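Alcohol dehydrogenase, zinc-containing (Thermotoga maritima, PDB 1VJ0) probably oxidises alcohols, or reduces the matching carbonyl compounds, as a zinc-containing member of the medium-chain alcohol dehydrogenase family. Local coordinates at residues V22-K25 against L30-K33; I135-S140 against H144-Y149; D188-S193 against G291-V296; V225-G228 against R232-L235; G284-R289 against Y311-L316. All coordinates share one frame; numbering follows the deposited sequence.

Interaction 1: V22-K25 against L30-K33; sequences VLEK and LVYK
Val22 and Val31 face each other as an antiparallel hydrogen-bonded pair, and both of their backbone links are short. Val22 N gives its hydrogen to Val31 O at 2.8 Å, nearly straight at 173°, while Val31 N returns the bond to Val22 O. That second carbonyl oxygen also receives the CA-H of Leu30, with Leu30 CA 3.2 Å from Val22 O. Beyond this ring of backbone bonds the side chains separate by face. Val22 and Val31 share one face, where Val22 CB lies 4.2 Å from Val31 CG2 and Val22 CG2 brushes CB of Lys33. Glu24, its chain extended beyond CG, passes over the methyls of Val31 and crosses it at about a right angle, its OE1 3.5 Å from Val31 CG1 and its CG 3.7 Å from Val31 CG2. An alanine in place of Val31 would probably open a gap beneath the aliphatic part of Glu24 and leave its carboxylate freer to turn. Leu30 instead sends CD2 against Leu23, 3.7 Å from Leu23 CB, because its CG stands anti to its own carbonyl carbon (chi1 -56°). Phe62 of helix 56-62 touches both leucines, Leu363 of helix 359-368 packs on Leu30, and Asn360 OD1 accepts the N-H of Leu30. Such pairing, with an eight-residue loop between successive antiparallel strands, is that of a beta hairpin, here strands 16-22 and 31-37.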
# COMPACT_ATOMS: atom_id res chain seq x y z
N VAL A 22 44.95 -6.07 5.45
CA VAL A 22 44.81 -4.90 4.60
C VAL A 22 45.00 -5.29 3.12
O VAL A 22 45.94 -5.97 2.78
CB VAL A 22 45.83 -3.85 5.04
CG1 VAL A 22 45.77 -2.57 4.17
CG2 VAL A 22 45.61 -3.54 6.55
N LEU A 23 44.09 -4.81 2.28
CA LEU A 23 44.26 -4.80 0.84
C LEU A 23 45.02 -3.54 0.46
O LEU A 23 44.51 -2.42 0.65
CB LEU A 23 42.89 -4.75 0.17
CG LEU A 23 42.86 -4.80 -1.37
CD1 LEU A 23 43.39 -6.16 -1.89
CD2 LEU A 23 41.48 -4.61 -1.81
N GLU A 24 46.23 -3.72 -0.07
CA GLU A 24 47.10 -2.62 -0.49
C GLU A 24 47.08 -2.38 -1.98
O GLU A 24 47.22 -1.23 -2.42
CB GLU A 24 48.55 -2.97 -0.19
CG GLU A 24 48.93 -3.22 1.24
CD GLU A 24 50.44 -3.40 1.28
OE1 GLU A 24 50.95 -4.44 0.76
OE2 GLU A 24 51.12 -2.44 1.71
N LYS A 25 46.99 -3.48 -2.73
CA LYS A 25 46.97 -3.50 -4.21
C LYS A 25 46.02 -4.62 -4.67
O LYS A 25 46.01 -5.72 -4.09
CB LYS A 25 48.35 -3.82 -4.78
CG LYS A 25 49.52 -3.02 -4.26
CD LYS A 25 50.70 -3.18 -5.19
CE LYS A 25 52.07 -3.06 -4.44
NZ LYS A 25 53.25 -3.51 -5.26
N LEU A 30 46.24 -9.98 0.84
CA LEU A 30 46.02 -9.08 1.98
C LEU A 30 47.21 -9.18 2.94
O LEU A 30 47.73 -10.27 3.17
CB LEU A 30 44.78 -9.47 2.73
CG LEU A 30 43.47 -9.53 1.96
CD1 LEU A 30 42.33 -9.83 2.92
CD2 LEU A 30 43.22 -8.27 1.31
N VAL A 31 47.62 -8.06 3.49
CA VAL A 31 48.79 -8.05 4.37
C VAL A 31 48.41 -7.72 5.82
O VAL A 31 47.55 -6.85 6.11
CB VAL A 31 49.89 -7.09 3.88
CG1 VAL A 31 50.20 -7.39 2.43
CG2 VAL A 31 49.48 -5.67 4.01
N TYR A 32 49.04 -8.46 6.72
CA TYR A 32 48.83 -8.32 8.15
C TYR A 32 49.47 -7.01 8.62
O TYR A 32 50.61 -6.70 8.32
CB TYR A 32 49.44 -9.55 8.87
CG TYR A 32 49.49 -9.37 10.37
CD1 TYR A 32 48.39 -9.63 11.16
CD2 TYR A 32 50.64 -8.89 10.97
CE1 TYR A 32 48.43 -9.41 12.56
CE2 TYR A 32 50.70 -8.67 12.35
CZ TYR A 32 49.58 -8.93 13.14
OH TYR A 32 49.65 -8.73 14.50
N LYS A 33 48.72 -6.20 9.35
CA LYS A 33 49.29 -4.98 9.87
C LYS A 33 48.76 -4.69 11.28
O LYS A 33 47.63 -5.05 11.60
CB LYS A 33 48.98 -3.81 8.93
CG LYS A 33 49.61 -2.51 9.45
CD LYS A 33 49.47 -1.35 8.45
CE LYS A 33 50.67 -0.40 8.58
NZ LYS A 33 50.56 0.76 7.67

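Interaction 2: I135-S140 against H144-Y149; sequences INRGCS and HLRGCY
Cys139 and His144 bring their backbones to within 4.2 Å, CA to CA, and from there the two segments diverge, Arg137 CA and Arg146 CA standing 6.1 Å apart. Two CA-H...O contacts link the close end: Cys139 CA lies 3.2 Å from His144 O, and His144 CA makes a bent one with Cys139 O. The latter oxygen also accepts a bond from the imidazole, His144 ND1 to Cys139 O at 2.9 Å, bent to 147° but close to the ring plane. With CG beside its own backbone N (chi1 -50°), the ring swings its ND1 edge back across the turn. A leucine in place of His144 would probably leave Cys139 O without this donor and the neck of the loop less firmly closed. The whole is an irregular loop between strands 131-132 and 152-155 of the GroES-like domain, with Leu145 at the centre of an inverse gamma turn. At the wider end, Arg137 and Arg146 stack their guanidinium groups, planes 24° apart and centres 4.5 Å apart, with Arg137 NH2 over the centre of the Arg146 group. Asp156 is their shared counter-charge: OD2 forms a salt bridge with Arg137 NH2 and OD1 a long, weak ion pair with Arg146 NH1.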
# COMPACT_ATOMS: atom_id res chain seq x y z
N ILE A 135 33.93 -1.35 2.26
CA ILE A 135 33.67 -1.18 0.82
C ILE A 135 34.22 0.15 0.26
O ILE A 135 35.09 0.16 -0.62
CB ILE A 135 32.15 -1.38 0.50
CG1 ILE A 135 31.70 -2.77 1.00
CG2 ILE A 135 31.86 -1.23 -1.01
CD1 ILE A 135 30.41 -3.25 0.42
N ASN A 136 33.75 1.28 0.78
CA ASN A 136 34.19 2.58 0.24
C ASN A 136 34.83 3.47 1.30
O ASN A 136 34.95 4.67 1.13
CB ASN A 136 33.05 3.31 -0.52
CG ASN A 136 31.85 3.68 0.35
OD1 ASN A 136 31.85 3.57 1.59
ND2 ASN A 136 30.78 4.17 -0.32
N ARG A 137 35.25 2.85 2.39
CA ARG A 137 35.90 3.49 3.51
C ARG A 137 37.29 2.90 3.67
O ARG A 137 37.43 1.80 4.20
CB ARG A 137 35.09 3.23 4.76
CG ARG A 137 33.71 3.81 4.69
CD ARG A 137 33.01 3.83 6.01
NE ARG A 137 33.59 4.92 6.77
CZ ARG A 137 33.06 5.44 7.84
NH1 ARG A 137 31.88 5.03 8.24
NH2 ARG A 137 33.68 6.44 8.45
N GLY A 138 38.29 3.63 3.17
CA GLY A 138 39.71 3.23 3.20
C GLY A 138 40.30 3.25 4.60
O GLY A 138 39.69 3.73 5.57
N CYS A 139 41.48 2.66 4.74
CA CYS A 139 42.05 2.55 6.06
C CYS A 139 43.27 3.43 6.28
O CYS A 139 43.92 3.34 7.31
CB CYS A 139 42.37 1.09 6.34
SG CYS A 139 43.71 0.44 5.32
N SER A 140 43.59 4.33 5.36
CA SER A 140 44.85 5.03 5.53
C SER A 140 44.78 6.21 6.54
O SER A 140 45.77 6.51 7.19
CB SER A 140 45.43 5.46 4.17
OG SER A 140 44.59 6.40 3.61
N HIS A 144 41.75 4.47 11.12
CA HIS A 144 42.10 3.34 10.21
C HIS A 144 41.11 2.18 10.08
O HIS A 144 40.87 1.69 8.96
CB HIS A 144 43.45 2.73 10.58
CG HIS A 144 44.55 3.74 10.73
ND1 HIS A 144 45.01 4.50 9.68
CD2 HIS A 144 45.30 4.10 11.81
CE1 HIS A 144 45.97 5.31 10.10
NE2 HIS A 144 46.18 5.08 11.39
N LEU A 145 40.55 1.74 11.21
CA LEU A 145 39.78 0.49 11.31
C LEU A 145 38.34 0.69 10.87
O LEU A 145 37.43 0.92 11.70
CB LEU A 145 39.86 -0.05 12.77
CG LEU A 145 41.28 -0.22 13.34
CD1 LEU A 145 41.24 -0.63 14.78
CD2 LEU A 145 42.13 -1.20 12.50
N ARG A 146 38.12 0.59 9.55
CA ARG A 146 36.82 0.90 8.96
C ARG A 146 36.26 -0.30 8.19
O ARG A 146 35.41 -0.15 7.32
CB ARG A 146 36.88 2.14 8.07
CG ARG A 146 37.23 3.42 8.79
CD ARG A 146 36.40 3.74 9.99
NE ARG A 146 36.63 5.14 10.40
CZ ARG A 146 35.89 5.80 11.28
NH1 ARG A 146 34.88 5.19 11.88
NH2 ARG A 146 36.18 7.05 11.57
N GLY A 147 36.72 -1.49 8.57
CA GLY A 147 36.27 -2.74 8.00
C GLY A 147 36.37 -3.87 9.03
O GLY A 147 37.00 -3.69 10.05
N CYS A 148 35.71 -5.00 8.75
CA CYS A 148 35.59 -6.06 9.73
C CYS A 148 36.70 -7.11 9.71
O CYS A 148 36.76 -7.93 10.62
CB CYS A 148 34.24 -6.76 9.55
SG CYS A 148 32.87 -5.63 9.89
N TYR A 149 37.57 -7.11 8.67
CA TYR A 149 38.72 -8.02 8.64
C TYR A 149 39.82 -7.44 9.54
O TYR A 149 40.95 -7.10 9.10
CB TYR A 149 39.30 -8.18 7.24
CG TYR A 149 38.50 -8.91 6.16
CD1 TYR A 149 37.14 -9.15 6.26
CD2 TYR A 149 39.17 -9.34 5.00
CE1 TYR A 149 36.44 -9.76 5.20
CE2 TYR A 149 38.50 -9.93 3.98
CZ TYR A 149 37.14 -10.16 4.09
OH TYR A 149 36.49 -10.75 3.04

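Interaction 3: D188-S193 against G291-V296; sequences DEYPES and GGFYSV
Aromatic contact dominates between Tyr190 and Phe293, whose rings form an offset edge-to-face pair with centroids 5.6 Å apart and planes at 89°. Tyr190 presents its edge, and CD1 comes 3.7 Å from Phe293 CB, which lies close to the plane of the tyrosine ring. A CH-pi contact complements it: Tyr190 CA sits over a face of the phenylalanine, 4.2 Å from the centroid of the Phe293 ring and 14° off its normal. Phe293 has CG anti to its backbone N (chi1 -164°), a setting that carries the ring out from the strand to lie under the loop.

The loop of residues 189-191 follows helix 170-188 and leads into strand 198-202, whereas Phe293 belongs to strand 292-296 of the same parallel Rossmann-type sheet; the contact thus fastens the entry to this fold, which in related dehydrogenases binds the nucleotide cofactor, onto a later strand.

Apolar and van der Waals contacts meet the phenylalanine's outer end obliquely. Pro191 CD meets Phe293 CE2 at 3.6 Å, and Glu189 O lies 3.5 Å from Phe293 CZ. The polar end of the tyrosine is engaged elsewhere, Tyr190 OH being hydrogen-bonded to Lys197 NZ, while Phe270 meets the tyrosine ring edge-to-face.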
# COMPACT_ATOMS: atom_id res chain seq x y z
N ASP A 188 10.01 -7.61 1.27
CA ASP A 188 9.30 -6.47 1.85
C ASP A 188 8.65 -5.63 0.77
O ASP A 188 7.69 -4.93 1.04
CB ASP A 188 10.28 -5.60 2.63
CG ASP A 188 9.62 -4.65 3.56
OD1 ASP A 188 8.86 -5.10 4.46
OD2 ASP A 188 9.86 -3.43 3.49
N GLU A 189 9.17 -5.67 -0.46
CA GLU A 189 8.58 -4.88 -1.55
C GLU A 189 7.25 -5.46 -2.07
O GLU A 189 6.49 -4.76 -2.73
CB GLU A 189 9.57 -4.76 -2.72
CG GLU A 189 10.77 -3.90 -2.43
CD GLU A 189 10.37 -2.46 -2.09
OE1 GLU A 189 9.54 -1.86 -2.80
OE2 GLU A 189 10.84 -1.97 -1.07
N TYR A 190 6.97 -6.72 -1.79
CA TYR A 190 5.71 -7.37 -2.20
C TYR A 190 4.49 -6.74 -1.48
O TYR A 190 4.47 -6.70 -0.26
CB TYR A 190 5.77 -8.85 -1.84
CG TYR A 190 4.63 -9.67 -2.39
CD1 TYR A 190 4.46 -9.80 -3.76
CD2 TYR A 190 3.79 -10.37 -1.56
CE1 TYR A 190 3.44 -10.58 -4.28
CE2 TYR A 190 2.75 -11.16 -2.06
CZ TYR A 190 2.57 -11.24 -3.41
OH TYR A 190 1.58 -12.03 -3.93
N PRO A 191 3.51 -6.23 -2.22
CA PRO A 191 2.45 -5.42 -1.60
C PRO A 191 1.29 -6.19 -0.95
O PRO A 191 0.33 -5.58 -0.61
CB PRO A 191 1.96 -4.56 -2.77
CG PRO A 191 2.18 -5.40 -3.98
CD PRO A 191 3.42 -6.21 -3.69
N GLU A 192 1.36 -7.51 -0.81
CA GLU A 192 0.30 -8.31 -0.15
C GLU A 192 0.98 -9.21 0.89
O GLU A 192 2.21 -9.32 0.93
CB GLU A 192 -0.41 -9.24 -1.17
CG GLU A 192 -1.20 -8.61 -2.29
CD GLU A 192 -2.40 -7.82 -1.80
OE1 GLU A 192 -3.20 -8.32 -0.96
OE2 GLU A 192 -2.53 -6.67 -2.28
N SER A 193 0.18 -9.88 1.70
CA SER A 193 0.69 -11.00 2.51
C SER A 193 1.08 -12.20 1.64
O SER A 193 0.60 -12.35 0.52
CB SER A 193 -0.29 -11.40 3.59
OG SER A 193 -0.99 -12.58 3.33
N GLY A 291 -0.23 -11.04 -13.26
CA GLY A 291 -0.35 -10.23 -12.03
C GLY A 291 0.77 -10.48 -11.03
O GLY A 291 0.79 -9.87 -9.96
N GLY A 292 1.70 -11.37 -11.38
CA GLY A 292 2.82 -11.75 -10.54
C GLY A 292 3.87 -10.68 -10.25
O GLY A 292 3.93 -9.62 -10.95
N PHE A 293 4.69 -10.94 -9.23
CA PHE A 293 5.72 -10.01 -8.75
C PHE A 293 7.12 -10.62 -8.77
O PHE A 293 7.36 -11.69 -8.25
CB PHE A 293 5.31 -9.54 -7.35
CG PHE A 293 6.02 -8.33 -6.86
CD1 PHE A 293 7.32 -8.42 -6.42
CD2 PHE A 293 5.36 -7.13 -6.75
CE1 PHE A 293 7.97 -7.32 -5.93
CE2 PHE A 293 6.00 -6.03 -6.22
CZ PHE A 293 7.33 -6.14 -5.83
N TYR A 294 8.05 -9.97 -9.44
CA TYR A 294 9.37 -10.51 -9.61
C TYR A 294 10.39 -9.52 -9.02
O TYR A 294 10.61 -8.48 -9.59
CB TYR A 294 9.61 -10.66 -11.10
CG TYR A 294 10.73 -11.55 -11.58
CD1 TYR A 294 11.70 -12.09 -10.73
CD2 TYR A 294 10.74 -11.92 -12.89
CE1 TYR A 294 12.71 -12.91 -11.23
CE2 TYR A 294 11.74 -12.76 -13.39
CZ TYR A 294 12.72 -13.25 -12.55
OH TYR A 294 13.66 -14.10 -13.09
N SER A 295 10.99 -9.86 -7.87
CA SER A 295 12.03 -9.08 -7.24
C SER A 295 13.34 -9.57 -7.78
O SER A 295 13.66 -10.75 -7.66
CB SER A 295 12.07 -9.22 -5.71
OG SER A 295 11.05 -8.43 -5.11
N VAL A 296 14.11 -8.65 -8.34
CA VAL A 296 15.39 -8.95 -8.93
C VAL A 296 16.49 -8.38 -8.04
O VAL A 296 16.70 -7.17 -7.99
CB VAL A 296 15.47 -8.42 -10.37
CG1 VAL A 296 16.76 -8.82 -10.97
CG2 VAL A 296 14.31 -8.95 -11.19

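Interaction 4: V225-G228 against R232-L235; sequences VIAG and RLKL
Leu233 reaches from its helix to the strand and divides its two methyl groups between separate partners. CD2 points between the side chains of Ala227 and Val225, two residues apart on the same face of the strand: it lies 3.6 Å from Ala227 CB and 3.8 Å from Val225 CG1. CD1 takes a different course, toward the backbone, and rests 3.6 Å from Ala227 O. The fork is placed by an extended side chain. CG stands anti to the carbonyl carbon of Leu233 (chi1 -71°) and chi2 is 174°, so CD1 continues the chain outward and CD2 branches off, although the root of the side chain does not aim at the strand. Val225 meets it obliquely, using the methyl that is anti to its own backbone N (chi1 179°), while Ala227 offers only its single CB and lets the helix come near, Ala227 CA to Leu233 CA being 6.9 Å. This is the first half of a beta-alpha-beta unit, in which strand 222-227 passes into helix 230-238 and then strand 243-246 in the parallel sheet of the Rossmann-type domain. All three side chains are buried and meet one another through apolar carbons alone. Thr244 and Asn246 of the next strand also touch Leu233, and Val212 of helix 206-217 packs against Val225. Ala227 in turn meets Ala204, in the glycine-rich turn that follows strand 198-202.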
# COMPACT_ATOMS: atom_id res chain seq x y z
N VAL A 225 12.79 -23.77 -5.02
CA VAL A 225 14.11 -23.26 -5.40
C VAL A 225 14.65 -23.92 -6.69
O VAL A 225 14.57 -25.13 -6.83
CB VAL A 225 15.12 -23.50 -4.27
CG1 VAL A 225 16.51 -22.99 -4.66
CG2 VAL A 225 14.63 -22.81 -3.00
N ILE A 226 15.15 -23.09 -7.62
CA ILE A 226 15.75 -23.55 -8.87
C ILE A 226 17.21 -23.12 -8.84
O ILE A 226 17.52 -21.94 -8.65
CB ILE A 226 15.05 -22.93 -10.12
CG1 ILE A 226 13.56 -23.24 -10.10
CG2 ILE A 226 15.75 -23.46 -11.41
CD1 ILE A 226 12.77 -22.55 -11.16
N ALA A 227 18.08 -24.09 -8.96
CA ALA A 227 19.54 -23.89 -8.99
C ALA A 227 20.22 -25.06 -9.69
O ALA A 227 19.57 -26.02 -10.11
CB ALA A 227 20.10 -23.72 -7.57
N GLY A 228 21.54 -24.98 -9.80
CA GLY A 228 22.35 -26.00 -10.44
C GLY A 228 23.12 -26.98 -9.57
O GLY A 228 23.65 -27.93 -10.09
N ARG A 232 23.50 -27.66 -2.70
CA ARG A 232 22.82 -26.49 -2.24
C ARG A 232 21.34 -26.63 -2.28
O ARG A 232 20.63 -25.98 -1.50
CB ARG A 232 23.23 -25.30 -3.07
CG ARG A 232 24.70 -24.97 -2.95
CD ARG A 232 25.04 -23.79 -3.77
NE ARG A 232 26.41 -23.37 -3.52
CZ ARG A 232 26.85 -22.16 -3.75
NH1 ARG A 232 26.00 -21.25 -4.21
NH2 ARG A 232 28.12 -21.85 -3.52
N LEU A 233 20.87 -27.48 -3.19
CA LEU A 233 19.44 -27.75 -3.30
C LEU A 233 19.00 -28.61 -2.13
O LEU A 233 17.96 -28.38 -1.60
CB LEU A 233 19.06 -28.37 -4.65
CG LEU A 233 19.16 -27.37 -5.81
CD1 LEU A 233 18.93 -28.06 -7.20
CD2 LEU A 233 18.26 -26.17 -5.65
N LYS A 234 19.83 -29.55 -1.73
CA LYS A 234 19.59 -30.34 -0.52
C LYS A 234 19.52 -29.41 0.71
O LYS A 234 18.61 -29.49 1.49
CB LYS A 234 20.68 -31.38 -0.36
CG LYS A 234 20.41 -32.37 0.69
CD LYS A 234 21.39 -33.56 0.61
N LEU A 235 20.43 -28.45 0.79
CA LEU A 235 20.41 -27.49 1.88
C LEU A 235 19.11 -26.69 1.85
O LEU A 235 18.49 -26.53 2.87
CB LEU A 235 21.62 -26.57 1.81
CG LEU A 235 21.78 -25.54 2.89
CD1 LEU A 235 21.77 -26.19 4.27
CD2 LEU A 235 23.11 -24.84 2.67

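Interaction 5: G284-R289 against Y311-L316; sequences GSELLR and YEWLVL
Ser285 packs tightly against Trp313, its CB lying over one face of the indole, 3.4 Å from Trp313 CD2. This is a CH-pi contact, with Ser285 CB 3.5 Å from the centroid of the five-membered ring of Trp313 and 19° off the normal. The hydroxyl follows along the same face, Ser285 OG reaching 3.5 Å from Trp313 CE3, but its hydrogen-bonding partner is Leu281 O, one turn earlier in its own helix. At the partly exposed side the hold is looser and polar. Trp313 NE1 donates to Glu286 OE2 at 3.1 Å, in the plane of the indole but bent to 151°, and it meets the oxygen from above the carboxylate, whose plane is turned 85° from the ring. Glu286 gets there by a bend at chi2, and its OE1 has a long, weak ion pair with Arg256. The two contacts press the indole on one face and hold one edge. Phe308 meets Trp313 edge-to-face, while Phe321 of strand 320-323 and Tyr294 of strand 292-296 touch Ser285. The contact sets the end of helix 280-287 against helix 310-315, beside strand 320-323, the outermost of the parallel sheet within this chain, where Val315 and Leu316 pack on a neighbouring subunit.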
# COMPACT_ATOMS: atom_id res chain seq x y z
N GLY A 284 12.51 -17.03 -15.40
CA GLY A 284 11.61 -16.52 -14.40
C GLY A 284 10.36 -15.88 -14.98
O GLY A 284 9.26 -16.10 -14.46
N SER A 285 10.53 -15.09 -16.04
CA SER A 285 9.41 -14.37 -16.67
C SER A 285 8.36 -15.34 -17.14
O SER A 285 7.16 -15.10 -17.00
CB SER A 285 9.93 -13.51 -17.85
OG SER A 285 10.80 -12.46 -17.42
N GLU A 286 8.79 -16.49 -17.64
CA GLU A 286 7.86 -17.50 -18.10
C GLU A 286 7.20 -18.31 -16.99
O GLU A 286 6.26 -19.03 -17.25
CB GLU A 286 8.55 -18.46 -19.09
CG GLU A 286 9.16 -17.79 -20.35
CD GLU A 286 8.15 -17.31 -21.40
OE1 GLU A 286 6.93 -17.37 -21.18
OE2 GLU A 286 8.60 -16.89 -22.50
N LEU A 287 7.74 -18.25 -15.77
CA LEU A 287 7.16 -18.93 -14.62
C LEU A 287 6.16 -18.07 -13.85
O LEU A 287 5.45 -18.60 -12.96
CB LEU A 287 8.26 -19.35 -13.63
CG LEU A 287 9.30 -20.35 -14.15
CD1 LEU A 287 10.31 -20.58 -13.06
CD2 LEU A 287 8.61 -21.64 -14.60
N LEU A 288 6.19 -16.76 -14.10
CA LEU A 288 5.41 -15.79 -13.33
C LEU A 288 3.92 -15.81 -13.77
O LEU A 288 3.63 -15.82 -14.99
CB LEU A 288 6.04 -14.40 -13.57
CG LEU A 288 5.71 -13.25 -12.61
CD1 LEU A 288 6.19 -13.54 -11.23
CD2 LEU A 288 6.35 -11.96 -13.17
N ARG A 289 2.99 -15.83 -12.81
CA ARG A 289 1.61 -15.71 -13.19
C ARG A 289 1.30 -14.31 -13.67
O ARG A 289 2.05 -13.34 -13.44
CB ARG A 289 0.66 -16.05 -12.06
CG ARG A 289 0.59 -15.09 -10.89
CD ARG A 289 -0.79 -15.23 -10.15
NE ARG A 289 -0.87 -14.50 -8.89
CZ ARG A 289 -1.37 -13.27 -8.75
NH1 ARG A 289 -1.79 -12.56 -9.79
NH2 ARG A 289 -1.48 -12.74 -7.55
N TYR A 311 5.91 -7.32 -24.52
CA TYR A 311 4.49 -7.61 -24.52
C TYR A 311 4.13 -8.82 -23.64
O TYR A 311 3.23 -8.73 -22.80
CB TYR A 311 3.99 -7.87 -25.93
CG TYR A 311 2.53 -8.14 -26.02
CD1 TYR A 311 1.62 -7.12 -25.83
CD2 TYR A 311 2.04 -9.42 -26.33
CE1 TYR A 311 0.27 -7.33 -25.93
CE2 TYR A 311 0.65 -9.65 -26.44
CZ TYR A 311 -0.21 -8.58 -26.23
OH TYR A 311 -1.59 -8.68 -26.32
N GLU A 312 4.85 -9.91 -23.88
CA GLU A 312 4.58 -11.20 -23.27
C GLU A 312 4.92 -11.23 -21.82
O GLU A 312 4.22 -11.84 -21.04
CB GLU A 312 5.43 -12.30 -23.96
CG GLU A 312 5.06 -12.53 -25.40
CD GLU A 312 5.89 -11.73 -26.40
OE1 GLU A 312 6.47 -10.68 -26.10
OE2 GLU A 312 6.00 -12.21 -27.53
N TRP A 313 6.02 -10.57 -21.43
CA TRP A 313 6.48 -10.64 -20.05
C TRP A 313 6.04 -9.51 -19.16
O TRP A 313 5.97 -9.74 -17.97
CB TRP A 313 7.99 -10.76 -19.95
CG TRP A 313 8.48 -11.94 -20.61
CD1 TRP A 313 7.74 -13.00 -21.05
CD2 TRP A 313 9.83 -12.23 -20.97
NE1 TRP A 313 8.55 -13.92 -21.65
CE2 TRP A 313 9.84 -13.47 -21.61
CE3 TRP A 313 11.05 -11.57 -20.77
CZ2 TRP A 313 11.01 -14.06 -22.10
CZ3 TRP A 313 12.22 -12.18 -21.29
CH2 TRP A 313 12.17 -13.39 -21.92
N LEU A 314 5.81 -8.32 -19.71
CA LEU A 314 5.32 -7.20 -18.92
C LEU A 314 3.87 -6.88 -19.13
O LEU A 314 3.12 -6.98 -18.20
CB LEU A 314 6.08 -5.91 -19.19
CG LEU A 314 7.28 -5.60 -18.35
CD1 LEU A 314 7.92 -4.30 -18.94
CD2 LEU A 314 6.99 -5.45 -16.89
N VAL A 315 3.50 -6.49 -20.35
CA VAL A 315 2.15 -5.92 -20.59
C VAL A 315 1.04 -6.97 -20.44
O VAL A 315 0.10 -6.86 -19.58
CB VAL A 315 2.10 -5.21 -21.95
CG1 VAL A 315 0.69 -4.68 -22.27
CG2 VAL A 315 3.16 -4.14 -22.01
N LEU A 316 1.12 -8.00 -21.28
CA LEU A 316 0.07 -9.02 -21.28
C LEU A 316 0.00 -9.72 -19.89
O LEU A 316 -1.09 -10.11 -19.39
CB LEU A 316 0.37 -10.05 -22.37
CG LEU A 316 -0.69 -11.13 -22.53
CD1 LEU A 316 -2.01 -10.48 -22.96
CD2 LEU A 316 -0.22 -12.13 -23.58

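Overall arrangement
Along the chain, interactions 1 and 2 come first and lie in the catalytic part of the fold, with centres about 11 Å apart; they touch where Leu30 meets Tyr149 and Val22 meets Cys139. The other three belong to the Rossmann-type half. Interactions 3 and 4 both reach its parallel sheet, on strands 292-296 and 222-227, with centres about 22 Å apart. Interaction 5 touches both, through Tyr294 and Leu288 toward interaction 3 and through Ile226 and Leu287 toward interaction 4. Its segments alternate with those of interaction 3 along the chain. Interactions 1 and 5, about 47 Å apart between centres, lie on opposite sides of the chain's centre, consistent with a two-domain dehydrogenase.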